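Mevalonate 3-kinase (Thermoplasma acidophilum, PDB 4RKS) catalyses the ATP-dependent phosphorylation of (R)-mevalonate to mevalonate 3-phosphate, a step of the alternative mevalonate pathway of extreme acidophiles that leads to isoprenoids. Local coordinates at residues Y193-F198 with K323-V328; I33-L38 with A290-G295; I25-Y30 with G135-G140; I71-A76 with E106-K111. All coordinates share one frame; numbering follows the deposited sequence.

Contact 1 (Y193-F198 with K323-V328); sequences YSIVAF and KMLRIV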
loop_
_atom_site.group_PDB
_atom_site.type_symbol
_atom_site.label_atom_id
_atom_site.label_comp_id
_atom_site.label_asym_id
_atom_site.label_seq_id
_atom_site.Cartn_x
_atom_site.Cartn_y
_atom_site.Cartn_z
ATOM N N TYR A 193 4.761 18.147 -4.789
ATOM C CA TYR A 193 3.927 17.311 -5.650
ATOM C C TYR A 193 2.657 16.889 -4.950
ATOM O O TYR A 193 2.609 16.802 -3.720
ATOM C CB TYR A 193 4.714 16.082 -6.127
ATOM C CG TYR A 193 5.838 16.475 -7.044
ATOM C CD1 TYR A 193 7.049 16.924 -6.530
ATOM C CD2 TYR A 193 5.682 16.431 -8.427
ATOM C CE1 TYR A 193 8.081 17.313 -7.367
ATOM C CE2 TYR A 193 6.713 16.816 -9.275
ATOM C CZ TYR A 193 7.909 17.256 -8.733
ATOM O OH TYR A 193 8.943 17.641 -9.549
ATOM N N SER A 194 1.618 16.657 -5.739
ATOM C CA SER A 194 0.376 16.124 -5.209
ATOM C C SER A 194 -0.086 15.004 -6.110
ATOM O O SER A 194 0.384 14.868 -7.232
ATOM C CB SER A 194 -0.715 17.205 -5.111
ATOM O OG SER A 194 -0.245 18.359 -4.434
ATOM N N ILE A 195 -1.023 14.208 -5.613
ATOM C CA ILE A 195 -1.658 13.199 -6.438
ATOM C C ILE A 195 -3.159 13.428 -6.442
ATOM O O ILE A 195 -3.795 13.464 -5.382
ATOM C CB ILE A 195 -1.328 11.775 -5.941
ATOM C CG1 ILE A 195 0.153 11.468 -6.201
ATOM C CG2 ILE A 195 -2.208 10.735 -6.637
ATOM C CD1 ILE A 195 0.631 10.152 -5.621
ATOM N N VAL A 196 -3.734 13.619 -7.624
ATOM C CA VAL A 196 -5.190 13.661 -7.708
ATOM C C VAL A 196 -5.726 12.270 -8.052
ATOM O O VAL A 196 -5.442 11.722 -9.116
ATOM C CB VAL A 196 -5.691 14.693 -8.744
ATOM C CG1 VAL A 196 -7.229 14.753 -8.728
ATOM C CG2 VAL A 196 -5.103 16.053 -8.443
ATOM N N ALA A 197 -6.506 11.700 -7.142
ATOM C CA ALA A 197 -7.065 10.371 -7.367
ATOM C C ALA A 197 -8.465 10.457 -7.983
ATOM O O ALA A 197 -9.357 11.130 -7.456
ATOM C CB ALA A 197 -7.102 9.578 -6.057
ATOM N N PHE A 198 -8.645 9.772 -9.104
ATOM C CA PHE A 198 -9.945 9.683 -9.740
ATOM C C PHE A 198 -10.523 8.304 -9.506
ATOM O O PHE A 198 -10.041 7.317 -10.074
ATOM C CB PHE A 198 -9.833 9.977 -11.235
ATOM C CG PHE A 198 -9.378 11.383 -11.541
ATOM C CD1 PHE A 198 -8.033 11.705 -11.553
ATOM C CD2 PHE A 198 -10.303 12.381 -11.814
ATOM C CE1 PHE A 198 -7.614 12.990 -11.836
ATOM C CE2 PHE A 198 -9.891 13.672 -12.091
ATOM C CZ PHE A 198 -8.547 13.977 -12.106
ATOM N N LYS A 323 -10.217 12.937 -5.229
ATOM C CA LYS A 323 -9.580 13.212 -3.947
ATOM C C LYS A 323 -8.195 13.808 -4.155
ATOM O O LYS A 323 -7.465 13.401 -5.065
ATOM C CB LYS A 323 -9.466 11.939 -3.105
ATOM C CG LYS A 323 -10.208 11.995 -1.796
ATOM C CD LYS A 323 -11.689 11.762 -1.998
ATOM C CE LYS A 323 -12.436 11.771 -0.670
ATOM N NZ LYS A 323 -13.897 11.508 -0.827
ATOM N N MET A 324 -7.834 14.759 -3.303
ATOM C CA MET A 324 -6.504 15.348 -3.337
ATOM C C MET A 324 -5.616 14.625 -2.328
ATOM O O MET A 324 -5.890 14.652 -1.127
ATOM C CB MET A 324 -6.565 16.846 -3.025
ATOM C CG MET A 324 -5.223 17.565 -3.101
ATOM S SD MET A 324 -4.567 17.736 -4.776
ATOM C CE MET A 324 -5.699 18.967 -5.445
ATOM N N LEU A 325 -4.553 13.994 -2.819
ATOM C CA LEU A 325 -3.680 13.164 -1.988
ATOM C C LEU A 325 -2.255 13.707 -1.884
ATOM O O LEU A 325 -1.808 14.488 -2.723
ATOM C CB LEU A 325 -3.629 11.736 -2.542
ATOM C CG LEU A 325 -4.944 10.994 -2.790
ATOM C CD1 LEU A 325 -4.692 9.603 -3.372
ATOM C CD2 LEU A 325 -5.755 10.894 -1.511
ATOM N N ARG A 326 -1.529 13.266 -0.860
ATOM C CA ARG A 326 -0.124 13.616 -0.730
ATOM C C ARG A 326 0.681 12.455 -0.136
ATOM O O ARG A 326 0.124 11.578 0.524
ATOM C CB ARG A 326 0.045 14.868 0.132
ATOM C CG ARG A 326 -0.456 14.733 1.548
ATOM C CD ARG A 326 0.156 15.805 2.446
ATOM N NE ARG A 326 0.052 17.144 1.870
ATOM C CZ ARG A 326 0.354 18.263 2.524
ATOM N NH1 ARG A 326 0.777 18.207 3.781
ATOM N NH2 ARG A 326 0.228 19.440 1.921
ATOM N N ILE A 327 1.989 12.462 -0.369
ATOM C CA ILE A 327 2.872 11.411 0.159
ATOM C C ILE A 327 3.080 11.619 1.656
ATOM O O ILE A 327 3.386 12.723 2.066
ATOM C CB ILE A 327 4.247 11.408 -0.533
ATOM C CG1 ILE A 327 4.104 11.264 -2.051
ATOM C CG2 ILE A 327 5.169 10.338 0.073
ATOM C CD1 ILE A 327 3.062 10.308 -2.473
ATOM N N VAL A 328 2.918 10.578 2.471
ATOM C CA VAL A 328 3.125 10.725 3.913
ATOM C C VAL A 328 4.104 9.669 4.469
ATOM O O VAL A 328 4.690 8.885 3.700
ATOM C CB VAL A 328 1.785 10.666 4.683
ATOM C CG1 VAL A 328 0.847 11.799 4.213
ATOM C CG2 VAL A 328 1.101 9.305 4.514
HETATM O O HOH W 1 3.128 14.934 -1.531
#
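Ile195 and Leu325 form a hydrogen-bonded pair between antiparallel beta strands of this GHMP-family kinase, and both members of the pair are buried. The two bonds of this pair differ. Ile195 N gives its proton to Leu325 O almost straight, at 179°, but from above the carbonyl plane, whereas Leu325 N reaches Ile195 O at 2.7 Å, nearly along the C=O axis. Two residues on, the hydrogen-bonded pair Ala197 and Lys323 exchanges its two bonds within the carbonyl planes.

The side chains alternate between the faces of the sheet. On the face that carries Ile195, Ala197 and Leu325, one methyl of Leu325, CD1, lies 3.6 Å from Ala197 CB. The end methyls of two obliquely crossing isoleucines also meet, Ile195 CD1 4.0 Å from Ile327 CD1. Val196 and Met324, a non-hydrogen-bonded pair, turn to the other face. CG of Met324 stands anti to the backbone N (chi1 -177°), and the bends that follow bring the sulfur back over the neighbouring strand: Met324 SD is 3.9 Å from Ser194 CB and 4.1 Å from Val196 CG2.

Farther out, strand 298-304 pairs with strand 193-199 and strand 53-59 with strand 321-327, and helix 308-312 packs on the Val196 and Met324 face. Beyond the direct ladder a water takes over, lying 2.9 Å from Tyr193 O, to which it can donate, and accepting from Ile327 N at 3.0 Å.

Contact 2 (I33-L38 with A290-G295); sequences IGVVLL and AYIVTG. With MEV ((R)-mevalonate), chain C.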
loop_
_atom_site.group_PDB
_atom_site.type_symbol
_atom_site.label_atom_id
_atom_site.label_comp_id
_atom_site.label_asym_id
_atom_site.label_seq_id
_atom_site.Cartn_x
_atom_site.Cartn_y
_atom_site.Cartn_z
ATOM N N ILE A 33 0.123 3.215 -2.458
ATOM C CA ILE A 33 -0.010 3.121 -3.912
ATOM C C ILE A 33 1.259 2.493 -4.476
ATOM O O ILE A 33 2.370 2.944 -4.167
ATOM C CB ILE A 33 -0.219 4.514 -4.556
ATOM C CG1 ILE A 33 -1.560 5.109 -4.129
ATOM C CG2 ILE A 33 -0.126 4.429 -6.090
ATOM C CD1 ILE A 33 -1.669 6.622 -4.340
ATOM N N GLY A 34 1.110 1.453 -5.288
ATOM C CA GLY A 34 2.257 0.860 -5.961
ATOM C C GLY A 34 2.907 1.789 -6.987
ATOM O O GLY A 34 2.226 2.517 -7.698
ATOM N N VAL A 35 4.234 1.759 -7.061
ATOM C CA VAL A 35 5.000 2.532 -8.048
ATOM C C VAL A 35 5.708 1.598 -9.044
ATOM O O VAL A 35 5.744 1.856 -10.257
ATOM C CB VAL A 35 6.023 3.470 -7.341
ATOM C CG1 VAL A 35 7.091 3.960 -8.309
ATOM C CG2 VAL A 35 5.296 4.652 -6.691
ATOM N N VAL A 36 6.284 0.522 -8.527
ATOM C CA VAL A 36 6.613 -0.652 -9.350
ATOM C C VAL A 36 5.674 -1.728 -8.844
ATOM O O VAL A 36 5.717 -2.100 -7.663
ATOM C CB VAL A 36 8.098 -1.081 -9.238
ATOM C CG1 VAL A 36 8.365 -2.395 -10.017
ATOM C CG2 VAL A 36 9.009 0.033 -9.768
ATOM N N LEU A 37 4.795 -2.186 -9.726
ATOM C CA LEU A 37 3.574 -2.853 -9.316
ATOM C C LEU A 37 3.783 -4.330 -9.065
ATOM O O LEU A 37 4.365 -5.022 -9.898
ATOM C CB LEU A 37 2.490 -2.642 -10.383
ATOM C CG LEU A 37 2.123 -1.173 -10.590
ATOM C CD1 LEU A 37 1.162 -0.999 -11.770
ATOM C CD2 LEU A 37 1.528 -0.628 -9.309
ATOM N N LEU A 38 3.278 -4.815 -7.929
ATOM C CA LEU A 38 3.446 -6.222 -7.576
ATOM C C LEU A 38 2.389 -7.143 -8.189
ATOM O O LEU A 38 1.192 -6.882 -8.106
ATOM C CB LEU A 38 3.428 -6.393 -6.058
ATOM C CG LEU A 38 3.557 -7.847 -5.607
ATOM C CD1 LEU A 38 4.953 -8.357 -5.935
ATOM C CD2 LEU A 38 3.270 -7.949 -4.116
ATOM N N ALA A 290 1.740 12.539 -14.697
ATOM C CA ALA A 290 1.956 11.113 -14.939
ATOM C C ALA A 290 0.916 10.366 -14.125
ATOM O O ALA A 290 0.572 10.805 -13.020
ATOM C CB ALA A 290 3.362 10.691 -14.543
ATOM N N TYR A 291 0.410 9.248 -14.643
ATOM C CA TYR A 291 -0.626 8.512 -13.916
ATOM C C TYR A 291 -0.198 7.093 -13.541
ATOM O O TYR A 291 0.686 6.525 -14.160
ATOM C CB TYR A 291 -1.920 8.439 -14.735
ATOM C CG TYR A 291 -1.874 7.398 -15.823
ATOM C CD1 TYR A 291 -1.385 7.712 -17.085
ATOM C CD2 TYR A 291 -2.319 6.103 -15.594
ATOM C CE1 TYR A 291 -1.332 6.767 -18.079
ATOM C CE2 TYR A 291 -2.269 5.151 -16.585
ATOM C CZ TYR A 291 -1.773 5.485 -17.822
ATOM O OH TYR A 291 -1.727 4.537 -18.811
ATOM N N ILE A 292 -0.875 6.540 -12.536
ATOM C CA ILE A 292 -0.695 5.163 -12.065
ATOM C C ILE A 292 -2.067 4.487 -11.929
ATOM O O ILE A 292 -3.024 5.125 -11.500
ATOM C CB ILE A 292 0.032 5.124 -10.694
ATOM C CG1 ILE A 292 1.460 5.657 -10.811
ATOM C CG2 ILE A 292 0.032 3.699 -10.086
ATOM C CD1 ILE A 292 2.096 5.957 -9.470
ATOM N N VAL A 293 -2.164 3.210 -12.303
ATOM C CA VAL A 293 -3.333 2.393 -11.978
ATOM C C VAL A 293 -2.840 1.135 -11.269
ATOM O O VAL A 293 -1.984 0.440 -11.805
ATOM C CB VAL A 293 -4.139 1.991 -13.244
ATOM C CG1 VAL A 293 -5.328 1.111 -12.874
ATOM C CG2 VAL A 293 -4.578 3.236 -14.036
ATOM N N THR A 294 -3.353 0.842 -10.076
ATOM C CA THR A 294 -2.917 -0.368 -9.369
ATOM C C THR A 294 -3.927 -1.496 -9.614
ATOM O O THR A 294 -4.083 -1.929 -10.741
ATOM C CB THR A 294 -2.712 -0.111 -7.845
ATOM O OG1 THR A 294 -3.939 0.332 -7.240
ATOM C CG2 THR A 294 -1.649 0.962 -7.633
ATOM N N GLY A 295 -4.622 -1.964 -8.583
ATOM C CA GLY A 295 -5.552 -3.072 -8.766
ATOM C C GLY A 295 -7.018 -2.663 -8.771
ATOM O O GLY A 295 -7.866 -3.375 -9.286
HETATM C C8 MEV C . -0.289 -5.183 -4.269
HETATM O O8 MEV C . -0.362 -6.334 -3.449
HETATM C C2 MEV C . -1.103 -5.447 -5.516
HETATM C C3 MEV C . -1.452 -4.251 -6.386
HETATM O O7 MEV C . -1.987 -3.181 -5.650
HETATM C C4 MEV C . -0.233 -3.752 -7.144
HETATM C C5 MEV C . 0.639 -2.807 -6.338
HETATM O O3 MEV C . 0.141 -1.842 -5.683
HETATM O O4 MEV C . 1.876 -3.002 -6.301
HETATM C C6 MEV C . -2.499 -4.724 -7.370
#
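A backbone carbonyl pressed against methyl groups is the odd feature here: Gly34 O lies 3.5 Å from Ile292 CG2, is buried by the contact, and has no polar partner anywhere in the model. The site is the mevalonate pocket of a GHMP-family kinase, where the end of strand 24-34 meets the end of strand 289-292 and the loop after it. Val35 and Val36 both face Ala54, a classic beta bulge, and the chain turns a corner at Val35 before it reaches the substrate at Leu38.

The two segments meet by apolar packing. Ile33 CG2 touches two methyls, those of Ile292 and Thr294, each CG2 at 4.1 Å; the Ile33 and Thr294 side chains cross at about a right angle. With Thr294 OG1 lodged between the backbone N and the carbonyl carbon (chi1 60°), the CG2 methyl comes to lie 3.7 Å from Gly34 N. Leu37 reaches back with both branches, CD1 to the carbonyl oxygen of Val293 and CD2 to Thr294 CG2. That Val293 oxygen also receives a hydrogen bond from His258 NE2, and Leu37 N is held by Asp253 OD2.

Mevalonate lies against the side of this junction. Gly34 CA comes within 3.4 Å of its O3, and a side chain at this glycine would strike the same oxygen; one at Gly295 would run into the ligand's C6. Arg163 NH2 adds a hydrogen bond to the ligand. Leu38, a substrate-binding residue, uses its backbone: its N donates to mevalonate O4 at 2.8 Å, with an N-H...O angle of 175°.

Contact 3 (I25-Y30 with G135-G140); sequences IGSTAY and GAAILG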
loop_
_atom_site.group_PDB
_atom_site.type_symbol
_atom_site.label_atom_id
_atom_site.label_comp_id
_atom_site.label_asym_id
_atom_site.label_seq_id
_atom_site.Cartn_x
_atom_site.Cartn_y
_atom_site.Cartn_z
ATOM N N ILE A 25 -2.966 -0.685 23.590
ATOM C CA ILE A 25 -2.151 0.279 22.859
ATOM C C ILE A 25 -2.809 0.565 21.518
ATOM O O ILE A 25 -3.380 -0.323 20.898
ATOM C CB ILE A 25 -0.688 -0.211 22.645
ATOM C CG1 ILE A 25 0.171 0.909 22.052
ATOM C CG2 ILE A 25 -0.635 -1.459 21.768
ATOM C CD1 ILE A 25 1.665 0.614 22.044
ATOM N N GLY A 26 -2.751 1.820 21.090
ATOM C CA GLY A 26 -3.280 2.206 19.802
ATOM C C GLY A 26 -2.197 2.573 18.808
ATOM O O GLY A 26 -1.080 2.941 19.187
ATOM N N SER A 27 -2.522 2.478 17.528
ATOM C CA SER A 27 -1.568 2.844 16.478
ATOM C C SER A 27 -2.308 3.323 15.240
ATOM O O SER A 27 -3.522 3.189 15.161
ATOM C CB SER A 27 -0.659 1.665 16.137
ATOM O OG SER A 27 -1.427 0.541 15.745
ATOM N N THR A 28 -1.566 3.867 14.275
ATOM C CA THR A 28 -2.130 4.451 13.051
ATOM C C THR A 28 -1.175 4.195 11.869
ATOM O O THR A 28 0.020 4.366 12.015
ATOM C CB THR A 28 -2.356 5.992 13.213
ATOM O OG1 THR A 28 -3.298 6.236 14.266
ATOM C CG2 THR A 28 -2.868 6.654 11.899
ATOM N N ALA A 29 -1.684 3.781 10.713
ATOM C CA ALA A 29 -0.854 3.766 9.498
ATOM C C ALA A 29 -1.653 4.303 8.310
ATOM O O ALA A 29 -2.881 4.493 8.407
ATOM C CB ALA A 29 -0.327 2.366 9.214
ATOM N N TYR A 30 -0.961 4.537 7.193
ATOM C CA TYR A 30 -1.549 5.145 5.997
ATOM C C TYR A 30 -1.541 4.172 4.828
ATOM O O TYR A 30 -0.615 3.370 4.705
ATOM C CB TYR A 30 -0.786 6.445 5.646
ATOM C CG TYR A 30 -0.818 7.369 6.827
ATOM C CD1 TYR A 30 -1.987 8.050 7.150
ATOM C CD2 TYR A 30 0.275 7.492 7.674
ATOM C CE1 TYR A 30 -2.051 8.862 8.249
ATOM C CE2 TYR A 30 0.221 8.303 8.798
ATOM C CZ TYR A 30 -0.954 8.984 9.073
ATOM O OH TYR A 30 -1.047 9.787 10.175
ATOM N N GLY A 135 2.027 -3.821 13.135
ATOM C CA GLY A 135 3.466 -3.756 13.384
ATOM C C GLY A 135 3.890 -2.606 14.290
ATOM O O GLY A 135 4.707 -2.777 15.198
ATOM N N ALA A 136 3.324 -1.427 14.052
ATOM C CA ALA A 136 3.656 -0.245 14.844
ATOM C C ALA A 136 3.209 -0.423 16.275
ATOM O O ALA A 136 3.850 0.062 17.171
ATOM C CB ALA A 136 3.011 1.023 14.253
ATOM N N ALA A 137 2.085 -1.094 16.487
ATOM C CA ALA A 137 1.616 -1.337 17.860
ATOM C C ALA A 137 2.573 -2.275 18.629
ATOM O O ALA A 137 2.888 -2.042 19.790
ATOM C CB ALA A 137 0.203 -1.912 17.840
ATOM N N ILE A 138 3.026 -3.330 17.962
ATOM C CA ILE A 138 3.965 -4.290 18.544
ATOM C C ILE A 138 5.320 -3.648 18.835
ATOM O O ILE A 138 5.907 -3.838 19.916
ATOM C CB ILE A 138 4.161 -5.506 17.610
ATOM C CG1 ILE A 138 2.858 -6.304 17.498
ATOM C CG2 ILE A 138 5.296 -6.395 18.115
ATOM C CD1 ILE A 138 2.843 -7.288 16.358
ATOM N N LEU A 139 5.820 -2.895 17.864
ATOM C CA LEU A 139 7.043 -2.124 18.051
ATOM C C LEU A 139 6.882 -1.096 19.150
ATOM O O LEU A 139 7.835 -0.776 19.834
ATOM C CB LEU A 139 7.444 -1.435 16.737
ATOM C CG LEU A 139 7.970 -2.422 15.691
ATOM C CD1 LEU A 139 7.844 -1.861 14.283
ATOM C CD2 LEU A 139 9.415 -2.797 15.994
ATOM N N GLY A 140 5.672 -0.565 19.301
ATOM C CA GLY A 140 5.382 0.392 20.353
ATOM C C GLY A 140 5.587 -0.228 21.724
ATOM O O GLY A 140 6.065 0.420 22.656
#
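Ile25 reaches from its strand to the helix with both branches of its side chain. CG1 stands anti to the backbone N (chi1 -172°) and the chain runs on extended, which carries CD1 up to the helix backbone, 3.7 Å from Ala137 O and 4.0 Å from Gly140 C. The same torsion places CG2 between the backbone N and the carbonyl carbon, where it meets the Ala137 methyl, CG2 to CB 4.0 Å. Gly140 gives the long branch its seat, since a CB at this position would lie only 2.9 Å from Ile25 CD1.

Ser27, two residues along on the same face, has a chi1 of 57°, and its hydroxyl therefore folds back over its own backbone. OG rests 3.6 Å from the Ala137 methyl, but its polar partner is Ser133 O, to which it is hydrogen-bonded one turn earlier in the helix. Ser27 CB touches the Ala136 methyl at 4.2 Å. With Ser27 set against Ala136 and Ala137, the axes of strand 25-29 and helix 135-140 come within 7.4 Å.

This is helix-on-sheet packing in the N-terminal part of the kinase: helix 128-141 lies against the strand, which is flanked by strands 66-73 and 332-333. Ile71 of the former also touches Ala137. An alanine in place of Ile25 would keep neither branch, and a gap would probably open beside Ala137 and Gly140.

The chemistry is thus almost wholly apolar between the segments, while the one buried hydroxyl that faces the helix is satisfied by a helix carbonyl.

Contact 4 (I71-A76 with E106-K111); sequences IYADEA and EAFGTK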
loop_
_atom_site.group_PDB
_atom_site.type_symbol
_atom_site.label_atom_id
_atom_site.label_comp_id
_atom_site.label_asym_id
_atom_site.label_seq_id
_atom_site.Cartn_x
_atom_site.Cartn_y
_atom_site.Cartn_z
ATOM N N ILE A 71 -4.991 -2.684 20.061
ATOM C CA ILE A 71 -4.705 -4.049 20.530
ATOM C C ILE A 71 -4.745 -4.038 22.042
ATOM O O ILE A 71 -4.098 -3.204 22.680
ATOM C CB ILE A 71 -3.359 -4.564 20.019
ATOM C CG1 ILE A 71 -3.441 -4.775 18.508
ATOM C CG2 ILE A 71 -2.964 -5.880 20.734
ATOM C CD1 ILE A 71 -2.101 -4.913 17.824
ATOM N N TYR A 72 -5.541 -4.932 22.623
ATOM C CA TYR A 72 -5.803 -4.847 24.054
ATOM C C TYR A 72 -5.927 -6.218 24.695
ATOM O O TYR A 72 -6.360 -7.181 24.056
ATOM C CB TYR A 72 -7.077 -4.018 24.312
ATOM C CG TYR A 72 -8.314 -4.532 23.585
ATOM C CD1 TYR A 72 -8.516 -4.264 22.235
ATOM C CD2 TYR A 72 -9.265 -5.291 24.247
ATOM C CE1 TYR A 72 -9.650 -4.724 21.571
ATOM C CE2 TYR A 72 -10.399 -5.762 23.595
ATOM C CZ TYR A 72 -10.583 -5.471 22.258
ATOM O OH TYR A 72 -11.702 -5.937 21.605
ATOM N N ALA A 73 -5.528 -6.309 25.963
ATOM C CA ALA A 73 -5.725 -7.537 26.743
ATOM C C ALA A 73 -7.202 -7.908 26.755
ATOM O O ALA A 73 -8.059 -7.022 26.833
ATOM C CB ALA A 73 -5.220 -7.362 28.158
ATOM N N ASP A 74 -7.491 -9.207 26.716
ATOM C CA ASP A 74 -8.877 -9.673 26.607
ATOM C C ASP A 74 -9.017 -11.104 27.158
ATOM O O ASP A 74 -8.016 -11.780 27.384
ATOM C CB ASP A 74 -9.324 -9.593 25.137
ATOM C CG ASP A 74 -10.830 -9.491 24.985
ATOM O OD1 ASP A 74 -11.546 -9.730 25.977
ATOM O OD2 ASP A 74 -11.293 -9.186 23.868
ATOM N N GLU A 75 -10.243 -11.554 27.423
ATOM C CA GLU A 75 -10.440 -12.908 27.943
ATOM C C GLU A 75 -10.407 -13.954 26.834
ATOM O O GLU A 75 -10.120 -15.131 27.074
ATOM C CB GLU A 75 -11.762 -13.019 28.703
ATOM C CG GLU A 75 -11.711 -12.487 30.118
ATOM C CD GLU A 75 -11.968 -10.998 30.207
ATOM O OE1 GLU A 75 -12.527 -10.419 29.248
ATOM O OE2 GLU A 75 -11.609 -10.404 31.249
ATOM N N ALA A 76 -10.731 -13.511 25.626
ATOM C CA ALA A 76 -10.730 -14.348 24.440
ATOM C C ALA A 76 -10.329 -13.481 23.258
ATOM O O ALA A 76 -10.438 -12.258 23.323
ATOM C CB ALA A 76 -12.094 -14.973 24.224
ATOM N N GLU A 106 4.452 -9.617 28.519
ATOM C CA GLU A 106 5.264 -8.649 29.250
ATOM C C GLU A 106 4.529 -7.328 29.435
ATOM O O GLU A 106 4.542 -6.739 30.514
ATOM C CB GLU A 106 6.588 -8.410 28.522
ATOM C CG GLU A 106 7.366 -7.198 29.016
ATOM C CD GLU A 106 8.146 -7.471 30.292
ATOM O OE1 GLU A 106 8.113 -8.621 30.786
ATOM O OE2 GLU A 106 8.798 -6.531 30.798
ATOM N N ALA A 107 3.879 -6.867 28.376
ATOM C CA ALA A 107 3.246 -5.562 28.388
ATOM C C ALA A 107 1.892 -5.567 29.098
ATOM O O ALA A 107 1.554 -4.618 29.803
ATOM C CB ALA A 107 3.091 -5.057 26.960
ATOM N N PHE A 108 1.114 -6.629 28.912
ATOM C CA PHE A 108 -0.268 -6.645 29.398
ATOM C C PHE A 108 -0.522 -7.657 30.514
ATOM O O PHE A 108 -1.547 -7.590 31.187
ATOM C CB PHE A 108 -1.231 -6.943 28.247
ATOM C CG PHE A 108 -1.254 -5.896 27.169
ATOM C CD1 PHE A 108 -0.901 -4.586 27.436
ATOM C CD2 PHE A 108 -1.646 -6.228 25.876
ATOM C CE1 PHE A 108 -0.934 -3.626 26.429
ATOM C CE2 PHE A 108 -1.688 -5.281 24.879
ATOM C CZ PHE A 108 -1.326 -3.975 25.151
ATOM N N GLY A 109 0.385 -8.610 30.702
ATOM C CA GLY A 109 0.177 -9.606 31.745
ATOM C C GLY A 109 -0.555 -10.828 31.233
ATOM O O GLY A 109 -0.867 -11.751 31.995
ATOM N N THR A 110 -0.813 -10.846 29.929
ATOM C CA THR A 110 -1.479 -11.980 29.289
ATOM C C THR A 110 -1.078 -12.104 27.819
ATOM O O THR A 110 -0.766 -11.110 27.163
ATOM C CB THR A 110 -3.018 -11.862 29.406
ATOM O OG1 THR A 110 -3.639 -12.918 28.674
ATOM C CG2 THR A 110 -3.507 -10.535 28.862
ATOM N N LYS A 111 -1.057 -13.336 27.323
ATOM C CA LYS A 111 -0.861 -13.600 25.902
ATOM C C LYS A 111 -2.143 -13.403 25.099
ATOM O O LYS A 111 -2.096 -13.368 23.874
ATOM C CB LYS A 111 -0.370 -15.030 25.666
ATOM C CG LYS A 111 0.966 -15.370 26.283
ATOM C CD LYS A 111 1.285 -16.850 26.068
ATOM C CE LYS A 111 2.645 -17.221 26.642
ATOM N NZ LYS A 111 2.978 -18.662 26.407
HETATM O O HOH W 2 -6.398 -12.910 29.292
#
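Phe108 and Thr110 both turn toward Ala73, and their contacts with it are apolar. The Ala73 methyl points at the pair, 4.0 Å from Phe108 CB and 3.7 Å from Thr110 CG2. The joint is a helix C-terminus packed on the last residues of a strand in the N-terminal domain: helix 101-108 stops at Phe108, and Gly109 turns the chain with a positive phi (91°) at which a side chain would jam against the preceding carbonyl.

The ring's second kind of contact is with backbone. With CG beside the backbone N (chi1 -64°), Phe108 runs along strand 71-73 and meets it obliquely, CD2 at 3.9 Å from Ala73 N and CZ at 3.8 Å from Ile71 O. Its CE2 lies 4.4 Å from Ile71 CG2, and Val113 and Leu141 also touch Phe108. A serine here would probably open a gap beside Ile71, Val113 and Leu141, leaving Ile71 CG2 without its aromatic neighbour.

Polar links lie toward the loop. One water joins the segments, donating to Asp74 O and lying 2.8 Å from Thr110 OG1, which accepts from Thr112 N. Within the loop, Asp74 OD1 accepts from Glu75 N, 31° out of the carboxylate plane, while OD2 pairs with Ser114 OG.

Apolar burial around the ring thus gives way to water-mediated and side-chain hydrogen bonds to backbone groups where the strand runs out into its loop.

From the N terminus, the chain enters strand 24-34, whose successive parts open contact 3 and then contact 2. Contact 4 closes first, across 29 residues, nested inside the loops that both of these close. Contact 3 closes when helix 128-141 returns to the strand; it touches contact 4 through a probable hydrogen bond between Ile25 N and Ile71 O. Contact 1 opens only after contacts 3 and 4 have closed. Contact 2, which spans 251 residues and joins the N-terminal and C-terminal family regions at the substrate, crosses both contact 3 and contact 1. Contact 1 then brings strand 321-327 beside strand 193-199, and Val328 packs on Tyr30, linking contact 1 to contact 3.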